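Local coordinates for protein SidF, inhibitor of growth family, member 3 (Legionella pneumophila subsp. pneumophila, PDB 4FYE) that probably dephosphorylates phosphoinositide lipids, consistent with removal of the 3-phosphate from the inositol ring, at residues A[373-376]-A[377-381]; A[81-84]-A[85-89]. The protein carries 1 engineered substitution. One frame throughout, in Å; residues are numbered along the deposited sequence.

Contact 1. Residues A[373-376]-A[377-381]; sequences QKEQ and FEYVR
E375 lies along one face of the Y379 ring, one turn further on in helix 373-387. Its CB stands 3.9 Å from the ring centroid, almost on the normal, and makes a CH-pi contact. CG continues over the same face toward the phenol end, 3.6 Å from Y379 CZ. Both first torsions place CG next to the backbone N (chi1 -71° in each), which lays the two side chains side by side. A bend at chi2 then turns the E375 carboxylate, whose plane is 72° from that of the ring, so the aliphatic carbons do the touching. Y379 also packs on helix 284-311.

The ionic pair belongs to the neighbouring i/i+4 positions. K374 NZ meets E378 OE2 at 3.0 Å in a salt bridge, on the syn side of the carboxylate and 25° out of its plane. The lysine reaches it through a bent chain, while E378 runs extended beyond CG.

Backbone bonds hold these pairs in step. E378 N donates to K374 O over 2.8 Å and Y379 N to E375 O over 2.7 Å. F377 N bonds to Q373 O at 3.2 Å, with K374 O as a weak second acceptor.

V380 CG2 approaches Q376 O at 3.5 Å, a carbonyl that also accepts a hydrogen bond from Q360. The Q376 side chain touches K647 and is about 6 Å from a bound phosphate ion, which may come from the crystallisation liquor. K647 and R652 lie in a stretch consistent with a CX5R phosphate-binding loop, with serine at the cysteine position, probably the engineered substitution; this would place the helix start beside the probable active site. The K374 and E378 charges are thus matched within the helix on its exposed flank, while E375 covers the buried tyrosine with carbon and keeps its carboxylate turned steeply against the ring.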
ATOM      1  N   GLN A 373       9.251 -13.762  -7.184  1.00 52.34           N
ATOM      2  CA  GLN A 373       8.991 -13.386  -5.841  1.00 49.18           C
ATOM      3  C   GLN A 373      10.283 -13.339  -5.046  1.00 52.26           C
ATOM      4  O   GLN A 373      10.418 -12.529  -4.120  1.00 56.21           O
ATOM      5  CB  GLN A 373       7.948 -14.293  -5.217  1.00 46.82           C
ATOM      6  CG  GLN A 373       6.522 -13.950  -5.638  1.00 43.90           C
ATOM      7  CD  GLN A 373       5.481 -14.950  -5.143  1.00 44.12           C
ATOM      8  OE1 GLN A 373       5.379 -16.079  -5.660  1.00 49.99           O
ATOM      9  NE2 GLN A 373       4.724 -14.562  -4.131  1.00 39.64           N
ATOM     10  N   LYS A 374      11.281 -14.086  -5.460  1.00 53.91           N
ATOM     11  CA  LYS A 374      12.531 -14.068  -4.718  1.00 59.05           C
ATOM     12  C   LYS A 374      13.254 -12.737  -4.914  1.00 61.79           C
ATOM     13  O   LYS A 374      13.710 -12.132  -3.933  1.00 59.33           O
ATOM     14  CB  LYS A 374      13.410 -15.319  -4.973  1.00 56.21           C
ATOM     15  CG  LYS A 374      14.858 -15.211  -4.464  1.00 61.27           C
ATOM     16  CD  LYS A 374      15.330 -16.438  -3.693  1.00 70.41           C
ATOM     17  CE  LYS A 374      16.680 -17.014  -4.150  1.00 79.55           C
ATOM     18  NZ  LYS A 374      17.921 -16.211  -3.887  1.00 80.30           N
ATOM     19  N   GLU A 375      13.304 -12.255  -6.156  1.00 66.89           N
ATOM     20  CA  GLU A 375      13.914 -10.929  -6.418  1.00 63.77           C
ATOM     21  C   GLU A 375      13.098  -9.805  -5.809  1.00 58.09           C
ATOM     22  O   GLU A 375      13.653  -8.860  -5.246  1.00 61.53           O
ATOM     23  CB  GLU A 375      14.127 -10.689  -7.910  1.00 64.81           C
ATOM     24  CG  GLU A 375      15.249 -11.549  -8.491  1.00 75.29           C
ATOM     25  CD  GLU A 375      14.855 -13.043  -8.668  1.00 84.31           C
ATOM     26  OE1 GLU A 375      13.742 -13.385  -9.164  1.00 82.82           O
ATOM     27  OE2 GLU A 375      15.693 -13.892  -8.319  1.00 91.95           O
ATOM     28  N   GLN A 376      11.780  -9.924  -5.864  1.00 54.70           N
ATOM     29  CA  GLN A 376      10.905  -8.861  -5.309  1.00 53.61           C
ATOM     30  C   GLN A 376      11.218  -8.675  -3.876  1.00 52.36           C
ATOM     31  O   GLN A 376      11.061  -7.576  -3.327  1.00 55.92           O
ATOM     32  CB  GLN A 376       9.428  -9.199  -5.428  1.00 50.16           C
ATOM     33  CG  GLN A 376       8.949  -9.335  -6.844  1.00 53.89           C
ATOM     34  CD  GLN A 376       7.476  -9.718  -6.903  1.00 59.28           C
ATOM     35  OE1 GLN A 376       7.042 -10.620  -7.666  1.00 61.96           O
ATOM     36  NE2 GLN A 376       6.702  -9.049  -6.098  1.00 59.78           N
ATOM     37  N   PHE A 377      11.705  -9.744  -3.260  1.00 52.71           N
ATOM     38  CA  PHE A 377      12.143  -9.644  -1.884  1.00 52.47           C
ATOM     39  C   PHE A 377      13.552  -9.102  -1.911  1.00 54.63           C
ATOM     40  O   PHE A 377      13.845  -8.056  -1.344  1.00 53.59           O
ATOM     41  CB  PHE A 377      12.052 -10.990  -1.141  1.00 50.23           C
ATOM     42  CG  PHE A 377      12.906 -11.051   0.094  1.00 52.91           C
ATOM     43  CD1 PHE A 377      12.580 -10.305   1.209  1.00 51.76           C
ATOM     44  CD2 PHE A 377      14.053 -11.817   0.120  1.00 55.52           C
ATOM     45  CE1 PHE A 377      13.353 -10.348   2.355  1.00 54.33           C
ATOM     46  CE2 PHE A 377      14.863 -11.850   1.262  1.00 60.78           C
ATOM     47  CZ  PHE A 377      14.509 -11.116   2.393  1.00 54.96           C
ATOM     48  N   GLU A 378      14.411  -9.814  -2.611  1.00 58.89           N
ATOM     49  CA  GLU A 378      15.841  -9.557  -2.522  1.00 63.03           C
ATOM     50  C   GLU A 378      16.308  -8.177  -3.020  1.00 62.98           C
ATOM     51  O   GLU A 378      17.073  -7.517  -2.320  1.00 66.81           O
ATOM     52  CB  GLU A 378      16.640 -10.680  -3.142  1.00 64.77           C
ATOM     53  CG  GLU A 378      17.341 -11.477  -2.073  1.00 77.82           C
ATOM     54  CD  GLU A 378      17.970 -12.759  -2.600  1.00 90.96           C
ATOM     55  OE1 GLU A 378      18.850 -12.700  -3.508  1.00 96.63           O
ATOM     56  OE2 GLU A 378      17.598 -13.836  -2.075  1.00 87.61           O
ATOM     57  N   TYR A 379      15.800  -7.712  -4.162  1.00 59.85           N
ATOM     58  CA  TYR A 379      16.241  -6.439  -4.722  1.00 55.32           C
ATOM     59  C   TYR A 379      15.759  -5.241  -3.927  1.00 55.96           C
ATOM     60  O   TYR A 379      16.433  -4.202  -3.866  1.00 56.62           O
ATOM     61  CB  TYR A 379      15.744  -6.302  -6.139  1.00 53.99           C
ATOM     62  CG  TYR A 379      16.413  -7.214  -7.134  1.00 57.97           C
ATOM     63  CD1 TYR A 379      17.150  -8.322  -6.714  1.00 60.95           C
ATOM     64  CD2 TYR A 379      16.324  -6.973  -8.496  1.00 57.34           C
ATOM     65  CE1 TYR A 379      17.791  -9.156  -7.613  1.00 60.22           C
ATOM     66  CE2 TYR A 379      16.905  -7.846  -9.389  1.00 62.07           C
ATOM     67  CZ  TYR A 379      17.638  -8.910  -8.926  1.00 58.91           C
ATOM     68  OH  TYR A 379      18.255  -9.709  -9.777  1.00 70.39           O
ATOM     69  N   VAL A 380      14.576  -5.371  -3.346  1.00 52.57           N
ATOM     70  CA  VAL A 380      13.945  -4.228  -2.733  1.00 49.40           C
ATOM     71  C   VAL A 380      14.605  -4.099  -1.386  1.00 51.23           C
ATOM     72  O   VAL A 380      15.080  -3.009  -1.013  1.00 55.25           O
ATOM     73  CB  VAL A 380      12.402  -4.394  -2.652  1.00 52.08           C
ATOM     74  CG1 VAL A 380      11.817  -3.433  -1.639  1.00 55.28           C
ATOM     75  CG2 VAL A 380      11.729  -4.214  -4.013  1.00 45.43           C
ATOM     76  N   ARG A 381      14.716  -5.219  -0.678  1.00 51.35           N
ATOM     77  CA  ARG A 381      15.406  -5.227   0.612  1.00 54.20           C
ATOM     78  C   ARG A 381      16.866  -4.707   0.526  1.00 56.72           C
ATOM     79  O   ARG A 381      17.326  -3.998   1.392  1.00 57.80           O
ATOM     80  CB  ARG A 381      15.253  -6.606   1.270  1.00 54.64           C
ATOM     81  CG  ARG A 381      16.501  -7.219   1.849  1.00 65.75           C
ATOM     82  CD  ARG A 381      16.795  -6.711   3.232  1.00 65.65           C
ATOM     83  NE  ARG A 381      18.205  -6.359   3.367  1.00 74.86           N
ATOM     84  CZ  ARG A 381      19.205  -6.657   2.526  1.00 77.84           C
ATOM     85  NH1 ARG A 381      19.008  -7.361   1.420  1.00 85.72           N
ATOM     86  NH2 ARG A 381      20.431  -6.240   2.804  1.00 70.81           N
TER

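Contact 2. Residues A[81-84]-A[85-89]; sequences NLVA and AAKSL
V83 and K87 run side by side, one helical turn apart, and meet through V83 CG1 and K87 CE at 3.8 Å. V83 has CG1 anti to the backbone N (chi1 157°), which leaves that methyl beside its own carbonyl and facing the lysine chain. K87 starts with CG next to its N (chi1 -81°) and is fully extended from there. This course carries K87 CG past V83 O at 3.4 Å before CE reaches the methyl.

Helix 71-92 packs here against three other helices: V83 sits on I105 and A109 of helix 98-119, L82 touches V159 of helix 136-163, and the short A86 side chain lets helices 136-163 and 167-180 come close, through V159 and L170. Within the turn, A86 CB is 3.4 Å from V83 O, and A85 CB is 3.5 Å from L82 O.

Among the backbone bonds, A86 N to L82 O is short at 2.8 Å. A84 O accepts two, from S88 N at 3.0 Å and from K87 N at 2.9 Å, the latter donor standing above the carbonyl plane. The polar side chains all have partners beyond the turn: K87 NZ forms a salt bridge with D106 of helix 98-119, S88 OG is hydrogen-bonded to E173, and the N81 amide bonds to A31 N and G713 O.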
ATOM      1  N   ASN A  81     -13.719  -0.195 -21.578  1.00 50.21           N
ATOM      2  CA  ASN A  81     -12.345   0.133 -21.220  1.00 51.28           C
ATOM      3  C   ASN A  81     -11.376  -0.457 -22.266  1.00 51.43           C
ATOM      4  O   ASN A  81     -10.441   0.184 -22.638  1.00 52.62           O
ATOM      5  CB  ASN A  81     -11.992  -0.253 -19.779  1.00 47.55           C
ATOM      6  CG  ASN A  81     -12.713   0.625 -18.714  1.00 47.80           C
ATOM      7  OD1 ASN A  81     -13.003   1.783 -18.936  1.00 49.13           O
ATOM      8  ND2 ASN A  81     -12.981   0.058 -17.558  1.00 45.57           N
ATOM      9  N   LEU A  82     -11.663  -1.634 -22.796  1.00 47.47           N
ATOM     10  CA  LEU A  82     -10.868  -2.182 -23.873  1.00 49.52           C
ATOM     11  C   LEU A  82     -11.120  -1.349 -25.160  1.00 54.37           C
ATOM     12  O   LEU A  82     -10.168  -1.038 -25.928  1.00 51.98           O
ATOM     13  CB  LEU A  82     -11.238  -3.660 -24.083  1.00 51.37           C
ATOM     14  CG  LEU A  82     -10.383  -4.640 -24.903  1.00 55.06           C
ATOM     15  CD1 LEU A  82     -11.221  -5.667 -25.694  1.00 46.19           C
ATOM     16  CD2 LEU A  82      -9.476  -3.910 -25.854  1.00 56.62           C
ATOM     17  N   VAL A  83     -12.379  -0.965 -25.393  1.00 54.69           N
ATOM     18  CA  VAL A  83     -12.700  -0.153 -26.596  1.00 54.76           C
ATOM     19  C   VAL A  83     -11.904   1.100 -26.588  1.00 54.01           C
ATOM     20  O   VAL A  83     -11.433   1.508 -27.630  1.00 57.18           O
ATOM     21  CB  VAL A  83     -14.159   0.270 -26.702  1.00 56.37           C
ATOM     22  CG1 VAL A  83     -14.304   1.522 -27.582  1.00 56.73           C
ATOM     23  CG2 VAL A  83     -14.946  -0.871 -27.304  1.00 56.05           C
ATOM     24  N   ALA A  84     -11.731   1.695 -25.410  1.00 53.29           N
ATOM     25  CA  ALA A  84     -10.953   2.939 -25.304  1.00 51.50           C
ATOM     26  C   ALA A  84      -9.472   2.661 -25.636  1.00 54.22           C
ATOM     27  O   ALA A  84      -8.899   3.320 -26.483  1.00 61.33           O
ATOM     28  CB  ALA A  84     -11.117   3.590 -23.924  1.00 43.97           C
ATOM     29  N   ALA A  85      -8.864   1.647 -25.036  1.00 52.26           N
ATOM     30  CA  ALA A  85      -7.491   1.283 -25.390  1.00 52.93           C
ATOM     31  C   ALA A  85      -7.358   1.083 -26.904  1.00 58.68           C
ATOM     32  O   ALA A  85      -6.410   1.559 -27.545  1.00 64.93           O
ATOM     33  CB  ALA A  85      -7.128  -0.011 -24.647  1.00 49.98           C
ATOM     34  N   ALA A  86      -8.322   0.364 -27.479  1.00 55.58           N
ATOM     35  CA  ALA A  86      -8.277   0.106 -28.867  1.00 58.92           C
ATOM     36  C   ALA A  86      -8.208   1.379 -29.643  1.00 62.91           C
ATOM     37  O   ALA A  86      -7.494   1.436 -30.620  1.00 61.57           O
ATOM     38  CB  ALA A  86      -9.453  -0.752 -29.323  1.00 59.65           C
ATOM     39  N   LYS A  87      -8.946   2.404 -29.221  1.00 68.46           N
ATOM     40  CA  LYS A  87      -9.123   3.580 -30.079  1.00 68.74           C
ATOM     41  C   LYS A  87      -7.864   4.414 -30.008  1.00 72.67           C
ATOM     42  O   LYS A  87      -7.418   5.043 -31.006  1.00 71.96           O
ATOM     43  CB  LYS A  87     -10.337   4.388 -29.653  1.00 66.56           C
ATOM     44  CG  LYS A  87     -11.628   3.809 -30.175  1.00 67.48           C
ATOM     45  CD  LYS A  87     -12.812   4.701 -29.858  1.00 67.56           C
ATOM     46  CE  LYS A  87     -14.045   4.069 -30.442  1.00 66.21           C
ATOM     47  NZ  LYS A  87     -15.166   5.022 -30.421  1.00 72.36           N
ATOM     48  N   SER A  88      -7.275   4.381 -28.819  1.00 69.21           N
ATOM     49  CA  SER A  88      -6.024   5.081 -28.555  1.00 71.45           C
ATOM     50  C   SER A  88      -4.931   4.489 -29.457  1.00 72.46           C
ATOM     51  O   SER A  88      -4.228   5.240 -30.115  1.00 73.66           O
ATOM     52  CB  SER A  88      -5.668   5.000 -27.075  1.00 68.50           C
ATOM     53  OG  SER A  88      -4.515   5.758 -26.811  1.00 78.34           O
ATOM     54  N   LEU A  89      -4.862   3.157 -29.546  1.00 70.90           N
ATOM     55  CA  LEU A  89      -3.871   2.481 -30.403  1.00 72.74           C
ATOM     56  C   LEU A  89      -4.027   2.746 -31.871  1.00 77.66           C
ATOM     57  O   LEU A  89      -3.025   3.059 -32.539  1.00 78.50           O
ATOM     58  CB  LEU A  89      -3.805   0.970 -30.164  1.00 71.91           C
ATOM     59  CG  LEU A  89      -2.572   0.404 -29.443  1.00 69.68           C
ATOM     60  CD1 LEU A  89      -1.836   1.427 -28.592  1.00 64.33           C
ATOM     61  CD2 LEU A  89      -2.848  -0.876 -28.664  1.00 62.42           C
TER

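Both contacts are i/i+4 pairings within one helix, on different helices whose contact centres lie 34 Å apart, and no atoms of the two touch. Contact 1 is the more central, about 17 Å from the middle of the chain to its centre against about 28 Å for contact 2, and most of its residues are buried. It combines an aromatic face with an ionic pair, K374 and E378, closed inside the helix itself; Q376 lies near a bound phosphate, and R381 makes a salt bridge outward to E543. Contact 2, only partly buried, is built mainly from small and aliphatic side chains, and its lysine finds its charged partner on a neighbouring helix.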